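Local atomic coordinates of L-ribulose 3-epimerase (Methylomonas sp. DH-1, PDB entry 7CJ6), a protein that catalyses the manganese-dependent epimerization of ketoses at C3, working most actively on L-ribulose and also interconverting D-allulose and D-fructose. Residues Y37-I42 / P242-S247. Numbering follows the deposited sequence.
Sequences YDYIEI and PITFES. With MN (manganese (II) ion), chain C; PSJ (D-psicose), chain D.
Tyr-39 and Thr-244 meet inside the closed eight-stranded TIM barrel of this epimerase. Their strands, 39-42 and 242-245, are not sheet neighbours; strand 8-12 runs between them. The axes of the two strand segments come within 8.1 Å at 71°. Side chains bridge the gap.

Tyr-39 reaches across it. Its CB points toward the other strand. CG sits between the backbone N and the carbonyl carbon (chi1 68°), which sends the ring across at about a right angle to Thr-244 and Pro-242. On one edge, CE1 lies 3.8 Å from Thr-244 CG2, which is near the ring plane, though the place of CG2 is doubtful. Farther out, CZ packs 3.9 Å from Pro-242 CB. The tip, OH, reaches the backbone and lies 3.2 Å from Ile-243 C. It is also close to Thr-244 N, but the angle is too poor for a hydrogen bond. His-67 meets the Tyr-39 ring edge-to-face.

The extended Glu-41 chain crosses Thr-244 at about a right angle, with CG anti to the backbone N (chi1 -174°). A weak bond from Thr-244 OG1 to Glu-41 OE1 is doubtful: the hydroxyl may instead serve Phe-245 O, and OE1 is less surely placed. Glu-41 OE2 hydrogen-bonds Ser-69 OG, its strongest partner. OE1 is hydrogen-bonded to His-211 NE2 and Tyr-209 OH. His-211 is a manganese ligand, so Glu-41 is a second-shell residue that probably fixes its imidazole.

Tyr-37 and Phe-245 pack near helix 271-285. Tyr-37 OH lies 3.6 Å from Phe-245 CB and hydrogen-bonds Ala-275 O in that helix.

Just past the strand, Glu-246 turns to the active site, where it probably acts as a proton donor or acceptor. Asp-185, His-211 and Glu-152 bind the manganese with it. D-psicose adds O2 and O3, and Glu-246 OE2 sits 2.0 Å from the manganese.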
ATOM      1  N   TYR A  37      10.833  18.766  19.147  1.00 16.92           N
ATOM      2  CA  TYR A  37      10.644  17.315  19.402  1.00 15.52           C
ATOM      3  C   TYR A  37      11.421  16.912  20.658  1.00 15.34           C
ATOM      4  O   TYR A  37      12.468  17.514  20.949  1.00 15.78           O
ATOM      5  CB  TYR A  37      11.066  16.493  18.180  1.00 15.27           C
ATOM      6  CG  TYR A  37      10.071  16.559  17.050  1.00 15.17           C
ATOM      7  CD1 TYR A  37       8.987  15.698  17.002  1.00 14.20           C
ATOM      8  CD2 TYR A  37      10.183  17.514  16.055  1.00 14.97           C
ATOM      9  CE1 TYR A  37       8.064  15.754  15.973  1.00 14.54           C
ATOM     10  CE2 TYR A  37       9.263  17.590  15.023  1.00 14.75           C
ATOM     11  CZ  TYR A  37       8.200  16.707  14.982  1.00 14.61           C
ATOM     12  OH  TYR A  37       7.281  16.773  13.977  1.00 16.84           O
ATOM     13  N   ASP A  38      10.896  15.921  21.381  1.00 15.30           N
ATOM     14  CA  ASP A  38      11.513  15.359  22.610  1.00 16.86           C
ATOM     15  C   ASP A  38      12.652  14.413  22.239  1.00 16.49           C
ATOM     16  O   ASP A  38      13.630  14.323  23.014  1.00 15.94           O
ATOM     17  CB  ASP A  38      10.478  14.607  23.440  1.00 18.31           C
ATOM     18  CG  ASP A  38       9.385  15.526  23.937  1.00 19.11           C
ATOM     19  OD1 ASP A  38       9.735  16.597  24.464  1.00 20.62           O
ATOM     20  OD2 ASP A  38       8.207  15.180  23.752  1.00 21.40           O
ATOM     21  N   TYR A  39      12.516  13.712  21.116  1.00 16.39           N
ATOM     22  CA  TYR A  39      13.518  12.718  20.664  1.00 16.02           C
ATOM     23  C   TYR A  39      13.604  12.704  19.140  1.00 16.51           C
ATOM     24  O   TYR A  39      12.704  13.216  18.443  1.00 17.92           O
ATOM     25  CB  TYR A  39      13.196  11.329  21.224  1.00 16.10           C
ATOM     26  CG  TYR A  39      11.943  10.686  20.682  1.00 15.62           C
ATOM     27  CD1 TYR A  39      11.988   9.813  19.609  1.00 15.20           C
ATOM     28  CD2 TYR A  39      10.714  10.924  21.266  1.00 15.47           C
ATOM     29  CE1 TYR A  39      10.841   9.217  19.110  1.00 15.36           C
ATOM     30  CE2 TYR A  39       9.559  10.340  20.780  1.00 16.36           C
ATOM     31  CZ  TYR A  39       9.619   9.481  19.701  1.00 15.13           C
ATOM     32  OH  TYR A  39       8.475   8.906  19.233  1.00 15.12           O
ATOM     33  N   ILE A  40      14.695  12.128  18.641  1.00 17.13           N
ATOM     34  CA  ILE A  40      14.839  11.734  17.213  1.00 18.04           C
ATOM     35  C   ILE A  40      14.753  10.206  17.150  1.00 16.42           C
ATOM     36  O   ILE A  40      15.292   9.543  18.058  1.00 15.31           O
ATOM     37  CB  ILE A  40      16.147  12.280  16.614  1.00 18.24           C
ATOM     38  CG1 ILE A  40      16.285  11.898  15.137  1.00 19.63           C
ATOM     39  CG2 ILE A  40      17.341  11.831  17.442  1.00 17.87           C
ATOM     40  CD1 ILE A  40      17.061  12.897  14.311  1.00 21.03           C
ATOM     41  N   GLU A  41      14.058   9.672  16.145  1.00 14.83           N
ATOM     42  CA  GLU A  41      14.022   8.216  15.879  1.00 14.72           C
ATOM     43  C   GLU A  41      15.036   7.911  14.771  1.00 15.42           C
ATOM     44  O   GLU A  41      14.805   8.317  13.615  1.00 15.42           O
ATOM     45  CB  GLU A  41      12.618   7.762  15.500  1.00 16.01           C
ATOM     46  CG  GLU A  41      12.496   6.258  15.360  1.00 14.62           C
ATOM     47  CD  GLU A  41      11.118   5.808  14.918  1.00 14.39           C
ATOM     48  OE1 GLU A  41      10.134   6.135  15.628  1.00 13.74           O
ATOM     49  OE2 GLU A  41      11.027   5.162  13.861  1.00 13.14           O
ATOM     50  N   ILE A  42      16.136   7.258  15.132  1.00 15.94           N
ATOM     51  CA  ILE A  42      17.240   6.927  14.185  1.00 17.33           C
ATOM     52  C   ILE A  42      16.882   5.605  13.512  1.00 18.89           C
ATOM     53  O   ILE A  42      16.521   4.658  14.227  1.00 17.75           O
ATOM     54  CB  ILE A  42      18.599   6.885  14.908  1.00 17.49           C
ATOM     55  CG1 ILE A  42      18.841   8.188  15.675  1.00 18.21           C
ATOM     56  CG2 ILE A  42      19.726   6.578  13.921  1.00 18.78           C
ATOM     57  CD1 ILE A  42      19.846   8.082  16.797  1.00 19.23           C
ATOM     58  N   PRO A 242       5.967   6.858  23.176  1.00 15.96           N
ATOM     59  CA  PRO A 242       6.496   7.601  22.037  1.00 15.49           C
ATOM     60  C   PRO A 242       5.464   7.796  20.920  1.00 15.28           C
ATOM     61  O   PRO A 242       4.741   6.867  20.606  1.00 15.59           O
ATOM     62  CB  PRO A 242       7.656   6.710  21.571  1.00 15.71           C
ATOM     63  CG  PRO A 242       8.103   6.016  22.835  1.00 15.18           C
ATOM     64  CD  PRO A 242       6.806   5.708  23.549  1.00 15.90           C
ATOM     65  N   ILE A 243       5.424   9.006  20.362  1.00 14.58           N
ATOM     66  CA  ILE A 243       4.688   9.331  19.109  1.00 15.95           C
ATOM     67  C   ILE A 243       5.676  10.023  18.170  1.00 16.14           C
ATOM     68  O   ILE A 243       6.011  11.187  18.428  1.00 16.97           O
ATOM     69  CB  ILE A 243       3.457  10.206  19.391  1.00 15.83           C
ATOM     70  CG1 ILE A 243       2.516   9.533  20.394  1.00 16.21           C
ATOM     71  CG2 ILE A 243       2.759  10.552  18.084  1.00 15.78           C
ATOM     72  CD1 ILE A 243       1.376  10.403  20.860  1.00 15.69           C
ATOM     73  N   THR A 244       6.170   9.329  17.150  1.00 16.97           N
ATOM     74  CA  THR A 244       7.088   9.965  16.170  1.00 17.83           C
ATOM     75  C   THR A 244       6.320  10.295  14.888  1.00 17.07           C
ATOM     76  O   THR A 244       5.502   9.471  14.415  1.00 16.63           O
ATOM     77  CB  THR A 244       8.396   9.185  15.970  1.00 20.27           C
ATOM     78  OG1 THR A 244       8.689   9.092  14.578  1.00 23.18           O
ATOM     79  CG2 THR A 244       8.394   7.805  16.579  1.00 17.29           C
ATOM     80  N   PHE A 245       6.544  11.514  14.399  1.00 17.90           N
ATOM     81  CA  PHE A 245       6.145  11.964  13.046  1.00 16.46           C
ATOM     82  C   PHE A 245       7.055  11.283  12.020  1.00 16.93           C
ATOM     83  O   PHE A 245       8.293  11.343  12.140  1.00 18.38           O
ATOM     84  CB  PHE A 245       6.251  13.478  12.916  1.00 16.89           C
ATOM     85  CG  PHE A 245       6.076  13.961  11.502  1.00 15.78           C
ATOM     86  CD1 PHE A 245       4.967  13.577  10.760  1.00 15.44           C
ATOM     87  CD2 PHE A 245       7.014  14.790  10.913  1.00 17.04           C
ATOM     88  CE1 PHE A 245       4.794  14.029   9.462  1.00 16.54           C
ATOM     89  CE2 PHE A 245       6.845  15.233   9.611  1.00 17.22           C
ATOM     90  CZ  PHE A 245       5.739  14.850   8.887  1.00 17.18           C
ATOM     91  N   GLU A 246       6.433  10.669  11.025  1.00 17.17           N
ATOM     92  CA  GLU A 246       7.121   9.906   9.961  1.00 18.65           C
ATOM     93  C   GLU A 246       6.617  10.404   8.606  1.00 20.20           C
ATOM     94  O   GLU A 246       5.384  10.442   8.401  1.00 21.01           O
ATOM     95  CB  GLU A 246       6.866   8.418  10.171  1.00 20.13           C
ATOM     96  CG  GLU A 246       7.592   7.551   9.168  1.00 20.00           C
ATOM     97  CD  GLU A 246       7.659   6.094   9.577  1.00 20.92           C
ATOM     98  OE1 GLU A 246       8.771   5.599   9.779  1.00 25.43           O
ATOM     99  OE2 GLU A 246       6.597   5.464   9.693  1.00 21.29           O
ATOM    100  N   SER A 247       7.544  10.782   7.725  1.00 22.16           N
ATOM    101  CA  SER A 247       7.243  11.344   6.387  1.00 22.82           C
ATOM    102  C   SER A 247       8.403  11.048   5.435  1.00 24.07           C
ATOM    103  O   SER A 247       9.578  11.099   5.862  1.00 23.24           O
ATOM    104  CB  SER A 247       6.955  12.819   6.476  1.00 23.57           C
ATOM    105  OG  SER A 247       6.633  13.350   5.199  1.00 26.01           O
TER
HETATM  106 MN    MN C 301       6.222   3.697  10.596  1.00 24.08          MN
HETATM  107  C1  PSJ D 302       8.051   1.734   7.189  1.00 23.05           C
HETATM  108  O1  PSJ D 302       6.944   1.870   6.292  1.00 22.68           O
HETATM  109  C2  PSJ D 302       7.635   2.259   8.535  1.00 22.81           C
HETATM  110  O2  PSJ D 302       6.528   2.701   8.651  1.00 21.22           O
HETATM  111  C3  PSJ D 302       8.580   2.186   9.697  1.00 26.55           C
HETATM  112  O3  PSJ D 302       8.587   3.402  10.441  1.00 24.66           O
HETATM  113  C4  PSJ D 302       9.950   1.877   9.127  1.00 29.41           C
HETATM  114  O4  PSJ D 302       9.902   0.519   8.704  1.00 36.45           O
HETATM  115  C5  PSJ D 302      11.101   2.058  10.107  1.00 35.18           C
HETATM  116  O5  PSJ D 302      10.605   2.577  11.349  1.00 39.75           O
HETATM  117  C6  PSJ D 302      12.157   2.996   9.521  1.00 35.85           C
HETATM  118  O6  PSJ D 302      13.340   3.007  10.337  1.00 34.68           O